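Local structure of aminopeptidase N (Francisella tularensis subsp. tularensis, 5DLL) at residues A[696-701]-A[730-735]. The protein is a zinc-dependent M1-family aminopeptidase that releases N-terminal amino acids, preferably alanine, from peptides, and probably degrades intracellular peptides left by protein breakdown. Sequence-based numbering, arbitrary orientation.
Sequences LAQQLF and INEFYN
Phe-701 reaches from helix segment 696-701 across to Glu-732 and Phe-733 of helix segment 730-735, the two short axes running nearly parallel, 12° apart, at a wide closest approach of 12.8 Å. The gap is bridged by side chains, and the backbones come nearest at Phe-701 and Phe-733, whose CA atoms are 9.1 Å apart. The Phe-701 ring is central to the contact, touching both Glu-732 and Phe-733. With CG anti to the backbone N (chi1 -169°) and CB pointing toward the second helix, the ring presents its outer edge. One corner, CE1, lies 4.0 Å from CD2 of Phe-733; the two aromatic side chains cross at about a right angle and touch edge against edge. The other corner, CE2, packs 3.9 Å from CB of Glu-732, which lies in the plane of the ring. The Glu-732 carboxylate also comes to this ring edge, OE2 near the ring plane and the carboxylate plane turned 38° from it. Gln-698, one turn before Asp-702, is bent at chi2, which brings its amide towards the same carboxylate, but NE2 stays 4.1 Å from Glu-732 OE2; NE2 makes a weak hydrogen bond to Asp-702 OD2. Helix 707-717 lies between the two in sequence and packs on both: Ala-713 touches Phe-701, and the ring of Phe-714 stacks with Phe-733. Arg-736 makes a cation-pi contact with Phe-701. The contact thus joins helices 691-703 and 723-736, nearly parallel at these segments, within the C-terminal ARM-repeat-like helical domain, away from the zinc site. No hydrogen bond links the segments: the contact is mainly van der Waals packing at ring edges, to which the Glu-732 carboxylate, near the C-H rim of Phe-701, may add a weak electrostatic attraction.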
# COMPACT_ATOMS: atom_id res chain seq x y z
N LEU A 696 27.98 -22.01 6.97
CA LEU A 696 27.90 -20.76 6.21
C LEU A 696 26.97 -19.75 6.86
O LEU A 696 27.25 -18.55 6.85
CB LEU A 696 27.43 -21.03 4.77
CG LEU A 696 28.41 -21.75 3.83
CD1 LEU A 696 27.74 -22.07 2.50
CD2 LEU A 696 29.67 -20.92 3.62
N ALA A 697 25.86 -20.23 7.42
CA ALA A 697 24.90 -19.37 8.13
C ALA A 697 25.50 -18.82 9.42
O ALA A 697 25.31 -17.65 9.75
CB ALA A 697 23.63 -20.14 8.43
N GLN A 698 26.23 -19.68 10.13
CA GLN A 698 26.87 -19.31 11.39
C GLN A 698 27.93 -18.22 11.20
O GLN A 698 28.06 -17.33 12.04
CB GLN A 698 27.47 -20.55 12.06
CG GLN A 698 28.08 -20.31 13.44
CD GLN A 698 27.06 -19.81 14.45
OE1 GLN A 698 26.05 -20.47 14.70
NE2 GLN A 698 27.33 -18.65 15.04
N GLN A 699 28.70 -18.31 10.11
CA GLN A 699 29.72 -17.30 9.82
C GLN A 699 29.08 -15.99 9.40
O GLN A 699 29.45 -14.93 9.90
CB GLN A 699 30.69 -17.79 8.74
CG GLN A 699 31.62 -18.92 9.19
CD GLN A 699 32.49 -18.53 10.38
OE1 GLN A 699 33.27 -17.58 10.30
NE2 GLN A 699 32.37 -19.27 11.47
N LEU A 700 28.11 -16.06 8.49
CA LEU A 700 27.38 -14.88 8.03
C LEU A 700 26.77 -14.14 9.21
O LEU A 700 26.81 -12.91 9.27
CB LEU A 700 26.27 -15.29 7.05
CG LEU A 700 25.45 -14.17 6.38
CD1 LEU A 700 26.36 -13.11 5.77
CD2 LEU A 700 24.54 -14.76 5.31
N PHE A 701 26.21 -14.90 10.14
CA PHE A 701 25.68 -14.38 11.38
C PHE A 701 26.72 -13.56 12.13
O PHE A 701 26.45 -12.43 12.55
CB PHE A 701 25.18 -15.53 12.26
CG PHE A 701 24.39 -15.09 13.46
CD1 PHE A 701 23.15 -14.51 13.30
CD2 PHE A 701 24.88 -15.28 14.75
CE1 PHE A 701 22.41 -14.10 14.39
CE2 PHE A 701 24.15 -14.88 15.85
CZ PHE A 701 22.91 -14.29 15.67
N ILE A 730 19.25 -17.42 19.19
CA ILE A 730 18.19 -16.66 19.85
C ILE A 730 18.81 -15.74 20.90
O ILE A 730 18.52 -14.54 20.93
CB ILE A 730 17.13 -17.59 20.48
CG1 ILE A 730 16.31 -18.28 19.38
CG2 ILE A 730 16.18 -16.82 21.39
CD1 ILE A 730 15.47 -19.45 19.87
N ASN A 731 19.66 -16.32 21.75
CA ASN A 731 20.33 -15.57 22.82
C ASN A 731 21.33 -14.55 22.28
O ASN A 731 21.30 -13.39 22.67
CB ASN A 731 21.06 -16.52 23.77
CG ASN A 731 20.13 -17.51 24.44
OD1 ASN A 731 18.91 -17.32 24.48
ND2 ASN A 731 20.70 -18.58 24.98
N GLU A 732 22.21 -15.02 21.40
CA GLU A 732 23.23 -14.17 20.76
C GLU A 732 22.58 -12.96 20.07
O GLU A 732 23.08 -11.85 20.21
CB GLU A 732 24.08 -14.97 19.76
CG GLU A 732 25.13 -15.89 20.39
CD GLU A 732 25.76 -16.89 19.42
OE1 GLU A 732 26.25 -17.94 19.88
OE2 GLU A 732 25.77 -16.63 18.19
N PHE A 733 21.48 -13.18 19.36
CA PHE A 733 20.75 -12.09 18.70
C PHE A 733 20.16 -11.12 19.73
O PHE A 733 20.24 -9.91 19.56
CB PHE A 733 19.64 -12.65 17.80
CG PHE A 733 19.07 -11.64 16.83
CD1 PHE A 733 18.09 -10.74 17.22
CD2 PHE A 733 19.50 -11.61 15.51
CE1 PHE A 733 17.56 -9.82 16.32
CE2 PHE A 733 18.97 -10.70 14.61
CZ PHE A 733 18.00 -9.81 15.01
N TYR A 734 19.58 -11.65 20.81
CA TYR A 734 18.98 -10.82 21.84
C TYR A 734 20.02 -9.96 22.54
O TYR A 734 19.82 -8.77 22.72
CB TYR A 734 18.22 -11.66 22.88
CG TYR A 734 17.35 -10.83 23.81
CD1 TYR A 734 16.21 -10.18 23.33
CD2 TYR A 734 17.66 -10.69 25.16
CE1 TYR A 734 15.41 -9.42 24.17
CE2 TYR A 734 16.86 -9.94 26.01
CZ TYR A 734 15.73 -9.30 25.51
OH TYR A 734 14.93 -8.55 26.34
N ASN A 735 21.14 -10.59 22.92
CA ASN A 735 22.25 -9.89 23.59
C ASN A 735 22.69 -8.63 22.84
O ASN A 735 22.96 -7.60 23.46
CB ASN A 735 23.46 -10.82 23.76
CG ASN A 735 23.21 -11.93 24.78
OD1 ASN A 735 22.45 -11.76 25.74
ND2 ASN A 735 23.87 -13.06 24.59